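Uncharacterized protein (Leishmania major, PDB 3KSV) is a zinc-binding protein of the histidine triad (HIT) family whose function is not established, probably acting on nucleotide substrates as its relatives do. Local coordinates at residues Val70-Leu73 / Leu74-Ser78; Val28-Ser32 / Lys33-Phe37. All coordinates share one frame; numbering follows the deposited sequence.

How the interactions relate
Local order in a HIT fold is built in two ways here, and the two contacts meet. Interaction 1 is about two and a half turns of helix 64-82, largely buried; interaction 2 is the hairpin of strands 27-30 and 34-38, at an edge of the sheet within the chain and only partly buried. The helix repeats one backbone bond between residues i and i+4, and the hairpin alternates hydrogen-bonded and non-hydrogen-bonded pairs, broken by a bulge. Leu73 of interaction 1 joins them: its CD2 lies 3.7 Å from Ala34 CB and its CD1 rests against Ala29. Both contacts also touch the second subunit, the helix through Val72, Ala75, Lys76 and Ser78, the hairpin through Val28 and Ala29.

Interaction 1 of 2, residues Val70-Leu73 / Leu74-Ser78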
loop_
_atom_site.group_PDB
_atom_site.type_symbol
_atom_site.label_atom_id
_atom_site.label_comp_id
_atom_site.label_asym_id
_atom_site.label_seq_id
_atom_site.Cartn_x
_atom_site.Cartn_y
_atom_site.Cartn_z
ATOM N N VAL A 70 5.713 5.667 -8.261
ATOM C CA VAL A 70 4.436 5.394 -7.597
ATOM C C VAL A 70 4.556 5.535 -6.062
ATOM O O VAL A 70 3.669 6.098 -5.411
ATOM C CB VAL A 70 3.841 4.009 -7.958
ATOM C CG1 VAL A 70 2.630 3.729 -7.084
ATOM C CG2 VAL A 70 3.449 3.941 -9.431
ATOM N N GLY A 71 5.659 5.059 -5.488
ATOM C CA GLY A 71 5.897 5.251 -4.048
ATOM C C GLY A 71 5.914 6.728 -3.650
ATOM O O GLY A 71 5.358 7.114 -2.617
ATOM N N VAL A 72 6.570 7.548 -4.465
ATOM C CA VAL A 72 6.659 8.978 -4.231
ATOM C C VAL A 72 5.289 9.647 -4.368
ATOM O O VAL A 72 4.907 10.414 -3.493
ATOM C CB VAL A 72 7.675 9.655 -5.193
ATOM C CG1 VAL A 72 7.450 11.156 -5.256
ATOM C CG2 VAL A 72 9.098 9.336 -4.754
ATOM N N LEU A 73 4.552 9.346 -5.445
ATOM C CA LEU A 73 3.203 9.884 -5.594
ATOM C C LEU A 73 2.260 9.425 -4.488
ATOM O O LEU A 73 1.408 10.193 -4.050
ATOM C CB LEU A 73 2.603 9.530 -6.950
ATOM C CG LEU A 73 1.279 10.240 -7.277
ATOM C CD1 LEU A 73 1.291 11.729 -6.917
ATOM C CD2 LEU A 73 0.905 10.018 -8.772
ATOM N N LEU A 74 2.399 8.184 -4.043
ATOM C CA LEU A 74 1.589 7.667 -2.923
ATOM C C LEU A 74 1.808 8.471 -1.624
ATOM O O LEU A 74 0.853 8.842 -0.924
ATOM C CB LEU A 74 1.922 6.201 -2.691
ATOM C CG LEU A 74 1.034 5.395 -1.750
ATOM C CD1 LEU A 74 -0.410 5.378 -2.248
ATOM C CD2 LEU A 74 1.601 3.967 -1.640
ATOM N N ALA A 75 3.068 8.759 -1.327
ATOM C CA ALA A 75 3.437 9.560 -0.156
ATOM C C ALA A 75 2.897 10.979 -0.265
ATOM O O ALA A 75 2.423 11.537 0.712
ATOM C CB ALA A 75 4.979 9.586 0.025
ATOM N N LYS A 76 2.980 11.561 -1.455
ATOM C CA LYS A 76 2.459 12.910 -1.672
ATOM C C LYS A 76 0.948 12.947 -1.500
ATOM O O LYS A 76 0.417 13.844 -0.829
ATOM C CB LYS A 76 2.835 13.426 -3.060
ATOM C CG LYS A 76 4.291 13.712 -3.180
ATOM C CD LYS A 76 4.655 14.381 -4.477
ATOM C CE LYS A 76 6.120 14.831 -4.462
ATOM N NZ LYS A 76 6.472 15.537 -5.717
ATOM N N ALA A 77 0.274 11.976 -2.113
ATOM C CA ALA A 77 -1.164 11.818 -1.995
ATOM C C ALA A 77 -1.603 11.627 -0.540
ATOM O O ALA A 77 -2.597 12.207 -0.116
ATOM C CB ALA A 77 -1.662 10.644 -2.892
ATOM N N SER A 78 -0.869 10.826 0.234
ATOM C CA SER A 78 -1.168 10.670 1.679
ATOM C C SER A 78 -1.117 12.004 2.444
ATOM O O SER A 78 -1.871 12.215 3.389
ATOM C CB SER A 78 -0.214 9.659 2.330
ATOM O OG SER A 78 1.098 10.199 2.473
#
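Val72 swings CG1 to the side opposite its amide nitrogen (chi1 162°), whereas Lys76 turns CG away from its own carbonyl carbon (chi1 -70°) and runs on extended. These choices bring the two side chains alongside each other, pointing the same way, one turn apart on the alpha-helix 64-82 that packs on the antiparallel sheet of the HIT fold. Val72 CG1 touches the lysine's aliphatic stem at Lys76 CE, 4.0 Å away, and Lys76 CG lies 3.4 Å from Val72 O.

The backbone carries the regular ladder from N of residue i+4 to O of residue i. Leu74 N bonds to Val70 O at 2.8 Å, and Ala77 N to Leu73 O at 2.9 Å; Ala75 and Lys76 reach Gly71 O and Val72 O in the same manner. The ladder gives four successive carbonyls, Val70 to Leu73, a backbone partner.

Different sides of the helix meet different neighbours. Val70, Leu74 and Ala77 cover the sheet, with Val70 on Val50 and Phe109 and Leu74 on Phe109 and Ile111; Leu73 meets the hairpin at Ala34, while Val72 and Ala75 pack on Ala68 and Ala67 of the second subunit. The hydroxyl of Ser78 folds back along the helix and donates to a backbone carbonyl, Ser78 OG to Ala75 O, at 2.6 Å.

Interaction 2 of 2, residues Val28-Ser32 / Lys33-Phe37; sequences VAETS and KALAF
Glu30 and Leu35 cross obliquely on one face of a beta hairpin, strands 27-30 and 34-38, at an edge of the HIT sheet. Their backbones form a non-hydrogen-bonded pair, and Leu35 CD1 sits against the aliphatic part of the glutamate, 3.4 Å from Glu30 CG. With CG trans to the amide nitrogen (chi1 -179°), the Glu30 chain stays extended, which lays CB, CG and CD along that methyl.

On the other face Ala29 and Ala36 pair through their methyls, CB to CB 4.2 Å. Ala36 N donates to Ala29 O at 2.9 Å. Next to this pair the regular pattern is broken: two residues, Val28 and Ala29, stand opposite the single Ala36, which makes a classic beta bulge. Ala36 O receives Val28 N at 2.8 Å, from above the carbonyl plane, and a weak second bond from Ala29 N.

Farther toward the turn, Thr31 N donates a hydrogen bond to Ala34 O that is almost straight, N-H...O 179°. The threonine hydroxyl also accepts a weak, bent bond, from Ala34 N to Thr31 OG1 at 3.3 Å. Outside the hairpin, Lys53 holds Thr31 O, and helix 64-82 is tied to the turn by Asp69 OD2, which takes hydrogen bonds from both Thr31 OG1 and Lys33 N.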
loop_
_atom_site.group_PDB
_atom_site.type_symbol
_atom_site.label_atom_id
_atom_site.label_comp_id
_atom_site.label_asym_id
_atom_site.label_seq_id
_atom_site.Cartn_x
_atom_site.Cartn_y
_atom_site.Cartn_z
ATOM N N VAL A 28 -5.939 14.472 -10.234
ATOM C CA VAL A 28 -5.465 15.070 -8.956
ATOM C C VAL A 28 -3.937 15.332 -8.969
ATOM O O VAL A 28 -3.428 16.261 -8.323
ATOM C CB VAL A 28 -5.894 14.175 -7.745
ATOM C CG1 VAL A 28 -5.120 14.504 -6.479
ATOM C CG2 VAL A 28 -7.403 14.301 -7.515
ATOM N N ALA A 29 -3.211 14.518 -9.721
ATOM C CA ALA A 29 -1.783 14.698 -9.917
ATOM C C ALA A 29 -1.350 13.786 -11.058
ATOM O O ALA A 29 -2.039 12.811 -11.384
ATOM C CB ALA A 29 -1.021 14.377 -8.652
ATOM N N GLU A 30 -0.229 14.135 -11.680
ATOM C CA GLU A 30 0.330 13.363 -12.778
ATOM C C GLU A 30 1.839 13.528 -12.741
ATOM O O GLU A 30 2.340 14.623 -12.560
ATOM C CB GLU A 30 -0.240 13.828 -14.118
ATOM C CG GLU A 30 0.291 13.034 -15.324
ATOM C CD GLU A 30 -0.373 13.380 -16.671
ATOM O OE1 GLU A 30 -1.095 14.405 -16.776
ATOM O OE2 GLU A 30 -0.147 12.613 -17.648
ATOM N N THR A 31 2.558 12.417 -12.837
ATOM C CA THR A 31 4.010 12.443 -12.875
ATOM C C THR A 31 4.373 11.718 -14.148
ATOM O O THR A 31 3.487 11.315 -14.904
ATOM C CB THR A 31 4.644 11.774 -11.608
ATOM O OG1 THR A 31 4.279 10.396 -11.547
ATOM C CG2 THR A 31 4.164 12.457 -10.330
ATOM N N SER A 32 5.662 11.535 -14.405
ATOM C CA SER A 32 6.062 10.828 -15.617
ATOM C C SER A 32 5.467 9.411 -15.689
ATOM O O SER A 32 4.988 8.993 -16.745
ATOM C CB SER A 32 7.581 10.773 -15.721
ATOM O OG SER A 32 8.144 10.419 -14.473
ATOM N N LYS A 33 5.459 8.687 -14.574
ATOM C CA LYS A 33 5.103 7.261 -14.597
ATOM C C LYS A 33 3.792 6.903 -13.903
ATOM O O LYS A 33 3.394 5.741 -13.942
ATOM C CB LYS A 33 6.255 6.428 -14.005
ATOM C CG LYS A 33 7.490 6.335 -14.897
ATOM C CD LYS A 33 7.227 5.398 -16.076
ATOM C CE LYS A 33 8.436 5.254 -17.002
ATOM N NZ LYS A 33 8.272 4.091 -17.952
ATOM N N ALA A 34 3.107 7.891 -13.314
ATOM C CA ALA A 34 1.952 7.644 -12.437
ATOM C C ALA A 34 0.863 8.727 -12.536
ATOM O O ALA A 34 1.125 9.837 -12.960
ATOM C CB ALA A 34 2.425 7.490 -10.971
ATOM N N LEU A 35 -0.354 8.374 -12.134
ATOM C CA LEU A 35 -1.480 9.287 -12.102
ATOM C C LEU A 35 -2.284 9.122 -10.790
ATOM O O LEU A 35 -2.367 8.019 -10.241
ATOM C CB LEU A 35 -2.374 8.997 -13.319
ATOM C CG LEU A 35 -3.206 10.131 -13.892
ATOM C CD1 LEU A 35 -2.365 10.898 -14.917
ATOM C CD2 LEU A 35 -4.537 9.593 -14.503
ATOM N N ALA A 36 -2.882 10.210 -10.302
ATOM C CA ALA A 36 -3.829 10.171 -9.195
ATOM C C ALA A 36 -5.169 10.813 -9.565
ATOM O O ALA A 36 -5.224 11.810 -10.309
ATOM C CB ALA A 36 -3.229 10.849 -7.966
ATOM N N PHE A 37 -6.250 10.238 -9.036
ATOM C CA PHE A 37 -7.581 10.785 -9.168
ATOM C C PHE A 37 -8.528 10.299 -8.055
ATOM O O PHE A 37 -8.170 9.462 -7.225
ATOM C CB PHE A 37 -8.142 10.480 -10.556
ATOM C CG PHE A 37 -8.013 9.063 -10.955
ATOM C CD1 PHE A 37 -8.997 8.151 -10.615
ATOM C CD2 PHE A 37 -6.923 8.637 -11.682
ATOM C CE1 PHE A 37 -8.900 6.807 -10.994
ATOM C CE2 PHE A 37 -6.802 7.308 -12.068
ATOM C CZ PHE A 37 -7.795 6.380 -11.719
#